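Local coordinates for Lpg0393 helical bundle domain-containing protein (PDB 4R0G), which acts as a guanine-nucleotide exchange factor for the small GTPases Rab5, Rab21 and Rab22, at residues 17-20 and 21-24; 61-64 and 65-68; 7-10 and 11-15; 163-166 and 167-171; 50-53 and 54-58. One frame throughout, in Å; residues are numbered along the deposited sequence.

Contact 1: residues 17-20 and 21-24; sequences YLLF and LQWP
Phe20 and Trp23 meet across a type I beta turn that starts at one and ends at the other, joining helix 17-20 to helix 23-30 in the all-helical VPS9-like domain. Phe20 CE1 comes within 3.6 Å of Trp23 CE3. The phenyl ring and the six-membered indole ring are inclined at 36°, with centroids 5.7 Å apart, a slanting approach. Both residues hold CG anti to the backbone N (chi1 158° for Phe20, -170° for Trp23), which sends the two rings off the turn in roughly the same direction. On another part of the phenyl ring, Phe20 CD2 touches Leu21 CD2 at 4.0 Å. Just before the turn, in helix 17-20, Leu19 CD1 packs against the amide of Gln22, 3.4 Å from NE2.

Three backbone bonds hold these groups in place: Leu21 N to Tyr17 O (2.8 Å), Gln22 N to Leu19 O (2.9 Å) and Trp23 N to Phe20 O (3.1 Å), the last closing the turn. Further out, Leu67 of helix 58-71 touches Phe20 and Leu21, and Ile89 of helix 80-101 touches Phe20 and Trp23. The indole also meets Trp51 edge-to-face, and its NE1 makes a weak hydrogen bond to Thr5 OG1.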
loop_
_atom_site.group_PDB
_atom_site.type_symbol
_atom_site.label_atom_id
_atom_site.label_comp_id
_atom_site.label_asym_id
_atom_site.label_seq_id
_atom_site.Cartn_x
_atom_site.Cartn_y
_atom_site.Cartn_z
ATOM N N TYR A 17 0.172 6.678 -17.760
ATOM C CA TYR A 17 -0.908 6.555 -16.810
ATOM C C TYR A 17 -0.850 7.545 -15.651
ATOM O O TYR A 17 -1.863 8.167 -15.322
ATOM C CB TYR A 17 -1.042 5.122 -16.316
ATOM C CG TYR A 17 -1.472 4.109 -17.356
ATOM C CD1 TYR A 17 -2.671 4.228 -18.041
ATOM C CD2 TYR A 17 -0.698 2.994 -17.609
ATOM C CE1 TYR A 17 -3.071 3.261 -18.979
ATOM C CE2 TYR A 17 -1.088 2.032 -18.530
ATOM C CZ TYR A 17 -2.272 2.170 -19.208
ATOM O OH TYR A 17 -2.626 1.198 -20.114
ATOM N N LEU A 18 0.330 7.697 -15.045
ATOM C CA LEU A 18 0.526 8.658 -13.944
ATOM C C LEU A 18 0.078 10.019 -14.382
ATOM O O LEU A 18 -0.525 10.761 -13.600
ATOM C CB LEU A 18 1.980 8.714 -13.486
ATOM C CG LEU A 18 2.200 7.521 -12.588
ATOM C CD1 LEU A 18 3.655 7.299 -12.304
ATOM C CD2 LEU A 18 1.375 7.786 -11.345
ATOM N N LEU A 19 0.355 10.334 -15.644
ATOM C CA LEU A 19 -0.124 11.575 -16.220
ATOM C C LEU A 19 -1.644 11.544 -16.392
ATOM O O LEU A 19 -2.328 12.498 -16.039
ATOM C CB LEU A 19 0.602 11.878 -17.542
ATOM C CG LEU A 19 0.072 13.106 -18.275
ATOM C CD1 LEU A 19 0.179 14.339 -17.351
ATOM C CD2 LEU A 19 0.777 13.295 -19.643
ATOM N N PHE A 20 -2.176 10.448 -16.918
ATOM C CA PHE A 20 -3.622 10.378 -17.121
ATOM C C PHE A 20 -4.403 10.621 -15.834
ATOM O O PHE A 20 -5.415 11.316 -15.848
ATOM C CB PHE A 20 -4.020 9.059 -17.723
ATOM C CG PHE A 20 -5.463 8.705 -17.489
ATOM C CD1 PHE A 20 -6.474 9.377 -18.170
ATOM C CD2 PHE A 20 -5.823 7.679 -16.614
ATOM C CE1 PHE A 20 -7.808 9.068 -17.973
ATOM C CE2 PHE A 20 -7.168 7.360 -16.431
ATOM C CZ PHE A 20 -8.157 8.064 -17.127
ATOM N N LEU A 21 -3.884 10.073 -14.726
ATOM C CA LEU A 21 -4.440 10.213 -13.362
ATOM C C LEU A 21 -4.409 11.633 -12.791
ATOM O O LEU A 21 -4.865 11.865 -11.675
ATOM C CB LEU A 21 -3.738 9.259 -12.389
ATOM C CG LEU A 21 -3.984 7.753 -12.605
ATOM C CD1 LEU A 21 -3.302 6.937 -11.556
ATOM C CD2 LEU A 21 -5.455 7.449 -12.601
ATOM N N GLN A 22 -3.825 12.563 -13.541
ATOM C CA GLN A 22 -3.692 13.959 -13.127
ATOM C C GLN A 22 -4.907 14.749 -13.604
ATOM O O GLN A 22 -5.102 15.936 -13.295
ATOM C CB GLN A 22 -2.437 14.528 -13.770
ATOM C CG GLN A 22 -1.550 15.361 -12.908
ATOM C CD GLN A 22 -0.182 15.537 -13.551
ATOM O OE1 GLN A 22 0.788 14.914 -13.125
ATOM N NE2 GLN A 22 -0.105 16.376 -14.599
ATOM N N TRP A 23 -5.704 14.043 -14.386
ATOM C CA TRP A 23 -6.904 14.563 -15.008
ATOM C C TRP A 23 -7.879 15.186 -14.020
ATOM O O TRP A 23 -8.315 16.329 -14.211
ATOM C CB TRP A 23 -7.600 13.413 -15.735
ATOM C CG TRP A 23 -8.715 13.778 -16.619
ATOM C CD1 TRP A 23 -8.925 14.979 -17.235
ATOM C CD2 TRP A 23 -9.769 12.912 -17.046
ATOM N NE1 TRP A 23 -10.055 14.919 -18.008
ATOM C CE2 TRP A 23 -10.595 13.664 -17.919
ATOM C CE3 TRP A 23 -10.099 11.575 -16.775
ATOM C CZ2 TRP A 23 -11.751 13.128 -18.523
ATOM C CZ3 TRP A 23 -11.243 11.035 -17.375
ATOM C CH2 TRP A 23 -12.059 11.820 -18.250
ATOM N N PRO A 24 -8.256 14.433 -12.964
ATOM C CA PRO A 24 -9.297 15.047 -12.149
ATOM C C PRO A 24 -8.819 16.315 -11.401
ATOM O O PRO A 24 -9.642 17.139 -10.983
ATOM C CB PRO A 24 -9.750 13.898 -11.230
ATOM C CG PRO A 24 -8.676 12.929 -11.227
ATOM C CD PRO A 24 -7.868 13.099 -12.454
#

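Contact 2: residues 61-64 and 65-68; sequences IKKF and AILY
From Ile61 to Tyr68 the backbone is a continuous alpha helix, as the bonds Ala65 N to Ile61 O (2.9 Å), Leu67 N to Lys63 O (3.3 Å) and Tyr68 N to Phe64 O (3.0 Å) attest, whereas Ile66 N reaches Lys62 O only weakly at 3.4 Å. Leu67 and Tyr68 each approach the ring of Phe64. A chi1 of 180° sets Phe64 CG beside the carbonyl carbon and carries the ring toward the following turn, where both meta carbons find neighbours: Phe64 CE1 is 4.2 Å from Leu67 CD1, and Phe64 CE2 is 4.3 Å from Tyr68 CD1. Both approaches are oblique and at ordinary van der Waals range.

Lys63 and Ile66 lie alongside each other and point the same way, with Lys63 CG 4.1 Å from Ile66 CD1. Beyond CG the lysine chain is extended, and its NZ forms a salt bridge with Asp59 and a hydrogen bond to Arg13 O. Phe64 and Leu67 pack on Phe20, and Phe64 also reaches Ile89 and Leu93. Exposed Lys62, at the margin, makes a cation-pi contact with Trp149. This is a helix packed against helices 17-20, 80-101 and 132-151 in the all-helical VPS9-like domain.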
loop_
_atom_site.group_PDB
_atom_site.type_symbol
_atom_site.label_atom_id
_atom_site.label_comp_id
_atom_site.label_asym_id
_atom_site.label_seq_id
_atom_site.Cartn_x
_atom_site.Cartn_y
_atom_site.Cartn_z
ATOM N N ILE A 61 -11.961 2.301 -22.439
ATOM C CA ILE A 61 -12.324 1.390 -21.368
ATOM C C ILE A 61 -11.273 0.305 -21.189
ATOM O O ILE A 61 -10.823 0.049 -20.071
ATOM C CB ILE A 61 -13.680 0.745 -21.694
ATOM C CG1 ILE A 61 -14.719 1.834 -21.850
ATOM C CG2 ILE A 61 -14.108 -0.255 -20.651
ATOM C CD1 ILE A 61 -15.987 1.332 -22.382
ATOM N N LYS A 62 -10.877 -0.324 -22.293
ATOM C CA LYS A 62 -9.943 -1.450 -22.220
ATOM C C LYS A 62 -8.551 -1.080 -21.711
ATOM O O LYS A 62 -7.882 -1.879 -21.052
ATOM C CB LYS A 62 -9.875 -2.181 -23.568
ATOM C CG LYS A 62 -10.917 -3.281 -23.684
ATOM C CD LYS A 62 -10.683 -4.170 -24.867
ATOM C CE LYS A 62 -11.765 -5.241 -24.957
ATOM N NZ LYS A 62 -11.698 -5.997 -26.257
ATOM N N LYS A 63 -8.119 0.133 -22.025
ATOM C CA LYS A 63 -6.825 0.604 -21.562
ATOM C C LYS A 63 -6.963 0.964 -20.104
ATOM O O LYS A 63 -6.062 0.731 -19.297
ATOM C CB LYS A 63 -6.319 1.785 -22.405
ATOM C CG LYS A 63 -5.440 1.339 -23.540
ATOM C CD LYS A 63 -5.476 2.305 -24.710
ATOM C CE LYS A 63 -4.969 1.629 -25.997
ATOM N NZ LYS A 63 -4.947 2.571 -27.174
ATOM N N PHE A 64 -8.117 1.496 -19.754
ATOM C CA PHE A 64 -8.337 1.858 -18.372
ATOM C C PHE A 64 -8.361 0.570 -17.541
ATOM O O PHE A 64 -8.021 0.577 -16.348
ATOM C CB PHE A 64 -9.629 2.668 -18.232
ATOM C CG PHE A 64 -9.929 3.067 -16.836
ATOM C CD1 PHE A 64 -9.205 4.088 -16.228
ATOM C CD2 PHE A 64 -10.923 2.405 -16.100
ATOM C CE1 PHE A 64 -9.470 4.461 -14.922
ATOM C CE2 PHE A 64 -11.202 2.776 -14.775
ATOM C CZ PHE A 64 -10.471 3.799 -14.191
ATOM N N ALA A 65 -8.729 -0.543 -18.186
ATOM C CA ALA A 65 -8.750 -1.833 -17.497
ATOM C C ALA A 65 -7.330 -2.197 -17.079
ATOM O O ALA A 65 -7.102 -2.656 -15.943
ATOM C CB ALA A 65 -9.346 -2.913 -18.355
ATOM N N ILE A 66 -6.375 -1.984 -17.988
ATOM C CA ILE A 66 -4.976 -2.246 -17.661
ATOM C C ILE A 66 -4.615 -1.484 -16.383
ATOM O O ILE A 66 -4.174 -2.092 -15.390
ATOM C CB ILE A 66 -4.027 -1.844 -18.791
ATOM C CG1 ILE A 66 -4.436 -2.512 -20.102
ATOM C CG2 ILE A 66 -2.641 -2.253 -18.463
ATOM C CD1 ILE A 66 -3.949 -1.759 -21.324
ATOM N N LEU A 67 -4.867 -0.171 -16.394
ATOM C CA LEU A 67 -4.563 0.679 -15.252
ATOM C C LEU A 67 -5.117 0.080 -13.954
ATOM O O LEU A 67 -4.403 -0.064 -12.972
ATOM C CB LEU A 67 -5.118 2.085 -15.484
ATOM C CG LEU A 67 -4.356 3.291 -14.892
ATOM C CD1 LEU A 67 -5.312 4.421 -14.537
ATOM C CD2 LEU A 67 -3.513 2.944 -13.681
ATOM N N TYR A 68 -6.383 -0.304 -13.972
ATOM C CA TYR A 68 -7.029 -0.890 -12.807
ATOM C C TYR A 68 -6.360 -2.175 -12.358
ATOM O O TYR A 68 -6.079 -2.366 -11.172
ATOM C CB TYR A 68 -8.476 -1.218 -13.132
ATOM C CG TYR A 68 -9.353 -1.105 -11.931
ATOM C CD1 TYR A 68 -9.977 0.093 -11.634
ATOM C CD2 TYR A 68 -9.547 -2.189 -11.070
ATOM C CE1 TYR A 68 -10.791 0.211 -10.517
ATOM C CE2 TYR A 68 -10.352 -2.075 -9.940
ATOM C CZ TYR A 68 -10.974 -0.874 -9.676
ATOM O OH TYR A 68 -11.783 -0.726 -8.582
#

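Contact 3: residues 7-10 and 11-15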
loop_
_atom_site.group_PDB
_atom_site.type_symbol
_atom_site.label_atom_id
_atom_site.label_comp_id
_atom_site.label_asym_id
_atom_site.label_seq_id
_atom_site.Cartn_x
_atom_site.Cartn_y
_atom_site.Cartn_z
ATOM N N GLU A 7 -6.168 16.061 -24.218
ATOM C CA GLU A 7 -4.773 15.832 -23.907
ATOM C C GLU A 7 -4.660 14.679 -22.913
ATOM O O GLU A 7 -3.930 13.702 -23.164
ATOM C CB GLU A 7 -4.123 17.106 -23.366
ATOM C CG GLU A 7 -3.351 17.881 -24.399
ATOM C CD GLU A 7 -2.723 19.143 -23.830
ATOM O OE1 GLU A 7 -3.396 19.840 -23.027
ATOM O OE2 GLU A 7 -1.552 19.435 -24.178
ATOM N N TYR A 8 -5.402 14.777 -21.803
ATOM C CA TYR A 8 -5.392 13.717 -20.797
ATOM C C TYR A 8 -5.834 12.364 -21.342
ATOM O O TYR A 8 -5.105 11.374 -21.218
ATOM C CB TYR A 8 -6.153 14.116 -19.541
ATOM C CG TYR A 8 -5.376 15.099 -18.692
ATOM C CD1 TYR A 8 -4.225 14.715 -18.049
ATOM C CD2 TYR A 8 -5.798 16.414 -18.543
ATOM C CE1 TYR A 8 -3.501 15.612 -17.283
ATOM C CE2 TYR A 8 -5.091 17.317 -17.779
ATOM C CZ TYR A 8 -3.936 16.912 -17.154
ATOM O OH TYR A 8 -3.202 17.794 -16.381
ATOM N N LEU A 9 -6.996 12.315 -21.984
ATOM C CA LEU A 9 -7.429 11.067 -22.616
ATOM C C LEU A 9 -6.431 10.534 -23.652
ATOM O O LEU A 9 -6.317 9.323 -23.846
ATOM C CB LEU A 9 -8.810 11.220 -23.220
ATOM C CG LEU A 9 -9.851 11.564 -22.165
ATOM C CD1 LEU A 9 -11.175 11.859 -22.826
ATOM C CD2 LEU A 9 -9.985 10.418 -21.157
ATOM N N GLN A 10 -5.682 11.426 -24.299
ATOM C CA GLN A 10 -4.635 10.976 -25.220
ATOM C C GLN A 10 -3.585 10.194 -24.446
ATOM O O GLN A 10 -3.217 9.083 -24.827
ATOM C CB GLN A 10 -3.982 12.152 -25.953
ATOM C CG GLN A 10 -3.127 11.733 -27.161
ATOM C CD GLN A 10 -3.847 10.770 -28.106
ATOM O OE1 GLN A 10 -4.970 11.043 -28.549
ATOM N NE2 GLN A 10 -3.206 9.626 -28.406
ATOM N N ALA A 11 -3.141 10.774 -23.337
ATOM C CA ALA A 11 -2.205 10.111 -22.445
ATOM C C ALA A 11 -2.699 8.730 -22.024
ATOM O O ALA A 11 -1.906 7.767 -21.968
ATOM C CB ALA A 11 -1.915 10.996 -21.226
ATOM N N LEU A 12 -4.001 8.622 -21.732
ATOM C CA LEU A 12 -4.589 7.311 -21.400
ATOM C C LEU A 12 -4.474 6.318 -22.572
ATOM O O LEU A 12 -4.191 5.134 -22.381
ATOM C CB LEU A 12 -6.043 7.433 -20.925
ATOM C CG LEU A 12 -6.729 6.058 -20.822
ATOM C CD1 LEU A 12 -6.196 5.299 -19.614
ATOM C CD2 LEU A 12 -8.252 6.111 -20.810
ATOM N N ARG A 13 -4.665 6.811 -23.793
ATOM C CA ARG A 13 -4.617 5.944 -24.975
ATOM C C ARG A 13 -3.174 5.553 -25.260
ATOM O O ARG A 13 -2.907 4.458 -25.750
ATOM C CB ARG A 13 -5.272 6.618 -26.204
ATOM C CG ARG A 13 -6.816 6.746 -26.169
ATOM C CD ARG A 13 -7.315 8.141 -26.623
ATOM N NE ARG A 13 -8.728 8.421 -26.264
ATOM C CZ ARG A 13 -9.364 9.585 -26.466
ATOM N NH1 ARG A 13 -8.726 10.603 -27.035
ATOM N NH2 ARG A 13 -10.638 9.740 -26.097
ATOM N N ASP A 14 -2.250 6.455 -24.933
ATOM C CA ASP A 14 -0.817 6.253 -25.196
ATOM C C ASP A 14 -0.205 5.344 -24.151
ATOM O O ASP A 14 0.862 4.755 -24.367
ATOM C CB ASP A 14 -0.049 7.584 -25.164
ATOM C CG ASP A 14 -0.558 8.604 -26.180
ATOM O OD1 ASP A 14 -1.171 8.191 -27.204
ATOM O OD2 ASP A 14 -0.319 9.822 -25.935
ATOM N N GLY A 15 -0.880 5.245 -23.010
ATOM C CA GLY A 15 -0.376 4.452 -21.908
ATOM C C GLY A 15 0.343 5.270 -20.848
ATOM O O GLY A 15 0.970 4.705 -19.955
#
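Leu9 CB sits 3.6 Å above the guanidinium plane of Arg13, over its centre, and this is the close-packed half of the contact. The arginine chain folds back along the helix: a bend at chi2 (136°) brings CD to 3.2 Å from Leu9 O, and NH2 comes within 3.9 Å of Leu9 CD1. Polar partners elsewhere fix the flat group, since NE forms a salt bridge with Asp60 and NH2 is hydrogen-bonded to Asn54 O. Leucine on one face and these two partners would together restrict its rotation.

The exposed half is looser and carries a single side-chain bond, from Gln10 NE2 to Asp14 OD1 at 2.8 Å. The donor comes to the syn side of the carboxylate but 28° out of its plane, and the amide and carboxylate planes are 43° apart, so the groups are twisted against each other. Gln10 OE1 approaches the edge of the guanidinium, yet at 4.1 Å from Arg13 NH1 it is too far for a hydrogen bond. Gly15, with positive phi, is the C-prime residue of a Schellman motif that ends the helix: Lys16 N turns back to Ala11 O, and Gly15 N makes the weak second bond, 3.4 Å to Leu12 O.

Among its neighbours, helix 5-14 presents Tyr8 and Ala11 to Leu19, and Leu12 to Tyr17 and Phe20, all of helix 17-20.

Contact 4: residues 163-166 and 167-171; sequences DQIY and SVTYL
The ring of Tyr166 has the edge of Tyr170 directed at its face and Thr169 CG2 at its own edge, near the ring plane. The two tyrosines, one turn apart on the long helix 155-183, which runs into the helical bundle domain, form an offset edge-to-face pair with centroids 5.6 Å apart and planes at 89°. Tyr170 CD1 lies 3.8 Å from Tyr166 OH, and Tyr170 CB is 3.5 Å from Tyr166 CE1, so the packing runs along the CE1 side of the Tyr166 ring up to its hydroxyl. Thr169 CG2 meets the same side at Tyr166 CD1, 3.2 Å away. The torsions of Tyr166 explain both contacts: with chi1 at -152° the ring leans along the helix toward the next turn, and with chi2 at 4° CD1 eclipses the residue's own CA, so the CD1 edge faces Thr169 CG2.

Backbone bonds support the pair, Tyr170 N to Tyr166 O at 2.8 Å and Thr169 N to Ile165 O at the same 2.8 Å; Ser167 N to Asp163 O, 3.0 Å, is more bent. Ile165 and Val168 turn to helix 17-20, packing on Tyr17 and Leu18 respectively. Asp163 instead faces the second subunit, where its OD1 forms a salt bridge with Lys243, and Tyr170 packs on Tyr166 of that subunit. These tyrosines therefore lie at the contact between the two subunits of the assembly. Tyr166 OH itself is hydrogen-bonded to Arg79 NH2 of its own chain and makes a weak bond to Tyr166 OH of the second subunit.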
loop_
_atom_site.group_PDB
_atom_site.type_symbol
_atom_site.label_atom_id
_atom_site.label_comp_id
_atom_site.label_asym_id
_atom_site.label_seq_id
_atom_site.Cartn_x
_atom_site.Cartn_y
_atom_site.Cartn_z
ATOM N N ASP A 163 5.857 -1.572 -13.951
ATOM C CA ASP A 163 7.246 -1.220 -13.709
ATOM C C ASP A 163 7.446 0.269 -13.890
ATOM O O ASP A 163 8.240 0.876 -13.155
ATOM C CB ASP A 163 8.211 -2.046 -14.575
ATOM C CG ASP A 163 8.269 -3.532 -14.147
ATOM O OD1 ASP A 163 8.417 -3.838 -12.934
ATOM O OD2 ASP A 163 8.158 -4.404 -15.038
ATOM N N GLN A 164 6.698 0.859 -14.827
ATOM C CA GLN A 164 6.880 2.281 -15.125
ATOM C C GLN A 164 6.045 3.253 -14.276
ATOM O O GLN A 164 6.370 4.436 -14.175
ATOM C CB GLN A 164 6.767 2.570 -16.645
ATOM C CG GLN A 164 5.457 2.169 -17.275
ATOM C CD GLN A 164 5.497 2.164 -18.803
ATOM O OE1 GLN A 164 5.334 3.205 -19.463
ATOM N NE2 GLN A 164 5.711 0.978 -19.373
ATOM N N ILE A 165 4.985 2.755 -13.652
ATOM C CA ILE A 165 4.284 3.520 -12.625
ATOM C C ILE A 165 5.045 3.432 -11.302
ATOM O O ILE A 165 5.294 4.446 -10.640
ATOM C CB ILE A 165 2.872 2.971 -12.393
ATOM C CG1 ILE A 165 1.967 3.327 -13.558
ATOM C CG2 ILE A 165 2.267 3.509 -11.107
ATOM C CD1 ILE A 165 0.590 2.719 -13.419
ATOM N N TYR A 166 5.416 2.214 -10.920
ATOM C CA TYR A 166 6.009 1.991 -9.609
ATOM C C TYR A 166 7.364 2.648 -9.582
ATOM O O TYR A 166 7.818 3.121 -8.548
ATOM C CB TYR A 166 6.155 0.496 -9.322
ATOM C CG TYR A 166 6.107 0.128 -7.853
ATOM C CD1 TYR A 166 5.871 1.082 -6.885
ATOM C CD2 TYR A 166 6.287 -1.176 -7.444
ATOM C CE1 TYR A 166 5.815 0.764 -5.544
ATOM C CE2 TYR A 166 6.241 -1.516 -6.092
ATOM C CZ TYR A 166 6.003 -0.536 -5.144
ATOM O OH TYR A 166 5.945 -0.877 -3.797
ATOM N N SER A 167 7.993 2.682 -10.742
ATOM C CA SER A 167 9.264 3.347 -10.903
ATOM C C SER A 167 9.238 4.725 -10.252
ATOM O O SER A 167 10.156 5.085 -9.494
ATOM C CB SER A 167 9.550 3.520 -12.395
ATOM O OG SER A 167 10.843 4.059 -12.585
ATOM N N VAL A 168 8.193 5.495 -10.556
ATOM C CA VAL A 168 8.051 6.825 -9.991
ATOM C C VAL A 168 7.447 6.750 -8.618
ATOM O O VAL A 168 7.828 7.440 -7.681
ATOM C CB VAL A 168 7.071 7.660 -10.789
ATOM C CG1 VAL A 168 6.943 9.027 -10.160
ATOM C CG2 VAL A 168 7.521 7.756 -12.228
ATOM N N THR A 169 6.460 5.896 -8.512
ATOM C CA THR A 169 5.569 5.969 -7.386
ATOM C C THR A 169 6.250 5.483 -6.108
ATOM O O THR A 169 6.029 6.023 -5.032
ATOM C CB THR A 169 4.272 5.235 -7.745
ATOM O OG1 THR A 169 3.164 5.999 -7.280
ATOM C CG2 THR A 169 4.249 3.854 -7.175
ATOM N N TYR A 170 7.121 4.488 -6.237
ATOM C CA TYR A 170 7.845 3.949 -5.092
ATOM C C TYR A 170 8.668 5.041 -4.412
ATOM O O TYR A 170 8.666 5.143 -3.195
ATOM C CB TYR A 170 8.733 2.783 -5.537
ATOM C CG TYR A 170 9.536 2.189 -4.417
ATOM C CD1 TYR A 170 8.930 1.400 -3.443
ATOM C CD2 TYR A 170 10.907 2.407 -4.331
ATOM C CE1 TYR A 170 9.671 0.849 -2.408
ATOM C CE2 TYR A 170 11.655 1.862 -3.303
ATOM C CZ TYR A 170 11.036 1.085 -2.345
ATOM O OH TYR A 170 11.798 0.545 -1.325
ATOM N N LEU A 171 9.361 5.843 -5.226
ATOM C CA LEU A 171 10.041 7.060 -4.770
ATOM C C LEU A 171 9.131 8.003 -4.037
ATOM O O LEU A 171 9.541 8.585 -3.045
ATOM C CB LEU A 171 10.645 7.838 -5.926
ATOM C CG LEU A 171 12.048 7.456 -6.381
ATOM C CD1 LEU A 171 12.570 8.521 -7.286
ATOM C CD2 LEU A 171 12.989 7.256 -5.179
#

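Contact 5: residues 50-53 and 54-58; sequences EWLN and NGFCL
Phe56 pushes the edge of its ring onto a face of Trp51, with Phe56 CD1 3.2 Å from Trp51 NE1 and Phe56 CE1 3.7 Å from Trp51 CZ2. The contact is edge-to-face: the phenyl and five-membered indole rings stand at 86°, centroids 4.6 Å apart. Phe56 keeps CG anti to its backbone N (chi1 -178°), which helps lay the ring edge on the indole. Trp51 NE1 is committed to Asp60 OD2. Beside it, Leu52 CD2 touches Phe56 CB at 3.9 Å.

The polar half lies at the end of helix 40-53. Asn54 ND2 donates to Glu50 O at 3.0 Å and 159°, with the acceptor in the plane of the amide, while Asn54 N makes a weak bond to the same oxygen; the side-chain amide thus supplements a poor main-chain bond. The carboxylate of Glu50 runs alongside that amide but finds its stronger partner in Tyr31. Gly55, with positive phi, turns the chain out of the helix, and Phe56 N then returns weakly to Trp51 O at 3.0 Å, placing the aromatic side chain back against the helix. Cys57 is the N-cap of the next helix, its side chain capping a backbone N. This is a helix C-cap leading through a short loop into helix 58-71, a helix-loop-helix connection in the VPS9-like domain.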
loop_
_atom_site.group_PDB
_atom_site.type_symbol
_atom_site.label_atom_id
_atom_site.label_comp_id
_atom_site.label_asym_id
_atom_site.label_seq_id
_atom_site.Cartn_x
_atom_site.Cartn_y
_atom_site.Cartn_z
ATOM N N GLU A 50 -17.238 15.435 -19.450
ATOM C CA GLU A 50 -16.001 15.667 -20.163
ATOM C C GLU A 50 -15.534 14.467 -21.020
ATOM O O GLU A 50 -15.093 14.600 -22.156
ATOM C CB GLU A 50 -14.945 16.105 -19.164
ATOM C CG GLU A 50 -13.944 17.002 -19.775
ATOM C CD GLU A 50 -14.465 18.387 -20.072
ATOM O OE1 GLU A 50 -15.059 19.008 -19.170
ATOM O OE2 GLU A 50 -14.270 18.866 -21.209
ATOM N N TRP A 51 -15.671 13.284 -20.486
ATOM C CA TRP A 51 -15.182 12.124 -21.177
ATOM C C TRP A 51 -16.084 11.824 -22.375
ATOM O O TRP A 51 -15.640 11.261 -23.372
ATOM C CB TRP A 51 -15.174 10.973 -20.177
ATOM C CG TRP A 51 -14.265 9.873 -20.499
ATOM C CD1 TRP A 51 -13.645 9.634 -21.693
ATOM C CD2 TRP A 51 -13.871 8.813 -19.614
ATOM N NE1 TRP A 51 -12.882 8.493 -21.600
ATOM C CE2 TRP A 51 -12.999 7.971 -20.339
ATOM C CE3 TRP A 51 -14.181 8.492 -18.280
ATOM C CZ2 TRP A 51 -12.423 6.821 -19.768
ATOM C CZ3 TRP A 51 -13.612 7.344 -17.716
ATOM C CH2 TRP A 51 -12.742 6.529 -18.458
ATOM N N LEU A 52 -17.358 12.185 -22.264
ATOM C CA LEU A 52 -18.312 11.922 -23.332
ATOM C C LEU A 52 -18.131 12.891 -24.505
ATOM O O LEU A 52 -18.392 12.547 -25.665
ATOM C CB LEU A 52 -19.753 11.951 -22.792
ATOM C CG LEU A 52 -20.188 10.736 -21.956
ATOM C CD1 LEU A 52 -21.628 10.831 -21.499
ATOM C CD2 LEU A 52 -19.975 9.433 -22.721
ATOM N N ASN A 53 -17.683 14.102 -24.201
ATOM C CA ASN A 53 -17.342 15.060 -25.240
ATOM C C ASN A 53 -15.948 14.879 -25.847
ATOM O O ASN A 53 -15.613 15.429 -26.895
ATOM C CB ASN A 53 -17.515 16.473 -24.706
ATOM C CG ASN A 53 -18.944 16.758 -24.368
ATOM O OD1 ASN A 53 -19.828 16.511 -25.173
ATOM N ND2 ASN A 53 -19.190 17.223 -23.163
ATOM N N ASN A 54 -15.119 14.138 -25.156
ATOM C CA ASN A 54 -13.778 13.889 -25.617
ATOM C C ASN A 54 -13.570 12.544 -26.255
ATOM O O ASN A 54 -12.470 12.013 -26.302
ATOM C CB ASN A 54 -12.709 14.418 -24.662
ATOM C CG ASN A 54 -12.709 15.953 -24.614
ATOM O OD1 ASN A 54 -11.854 16.615 -25.232
ATOM N ND2 ASN A 54 -13.700 16.526 -23.907
ATOM N N GLY A 55 -14.689 11.963 -26.661
ATOM C CA GLY A 55 -14.670 10.790 -27.516
ATOM C C GLY A 55 -14.513 9.500 -26.753
ATOM O O GLY A 55 -13.708 8.621 -27.118
ATOM N N PHE A 56 -15.294 9.393 -25.678
ATOM C CA PHE A 56 -15.360 8.158 -24.914
ATOM C C PHE A 56 -15.616 6.976 -25.873
ATOM O O PHE A 56 -16.402 7.071 -26.820
ATOM C CB PHE A 56 -16.442 8.236 -23.827
ATOM C CG PHE A 56 -16.519 7.004 -22.986
ATOM C CD1 PHE A 56 -15.527 6.712 -22.063
ATOM C CD2 PHE A 56 -17.564 6.112 -23.132
ATOM C CE1 PHE A 56 -15.582 5.528 -21.289
ATOM C CE2 PHE A 56 -17.627 4.945 -22.371
ATOM C CZ PHE A 56 -16.636 4.651 -21.450
ATOM N N CYS A 57 -14.919 5.874 -25.656
ATOM C CA CYS A 57 -15.065 4.753 -26.555
ATOM C C CYS A 57 -14.532 3.454 -25.958
ATOM O O CYS A 57 -13.834 3.459 -24.947
ATOM C CB CYS A 57 -14.276 5.053 -27.825
ATOM S SG CYS A 57 -12.513 4.740 -27.580
ATOM N N LEU A 58 -14.783 2.364 -26.673
ATOM C CA LEU A 58 -14.500 1.030 -26.198
ATOM C C LEU A 58 -13.029 0.842 -25.820
ATOM O O LEU A 58 -12.705 0.233 -24.793
ATOM C CB LEU A 58 -14.964 0.010 -27.246
ATOM C CG LEU A 58 -14.931 -1.462 -26.855
ATOM C CD1 LEU A 58 -15.881 -1.712 -25.682
ATOM C CD2 LEU A 58 -15.303 -2.318 -28.057
#

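How the contacts relate
Contact 1 is the most buried, about 4 Å from the chain's centre, and it touches all the others. Contacts 2 to 5 are partly buried; 2, 3 and 5 adjoin it within the VPS9-like domain. Chemistry follows place. Contact 1 is apolar and aromatic packing around a turn, contact 3 adds a side-chain amide-carboxylate bond on its exposed side, and contact 5 uses an amide-to-backbone bond at a helix end. Contacts 2 and 4 stay within unbroken helix, whereas 1, 3 and 5 include helix ends and turns. Contact 4, centred about 28 Å from the centre of contact 5, stands apart in reaching the second subunit.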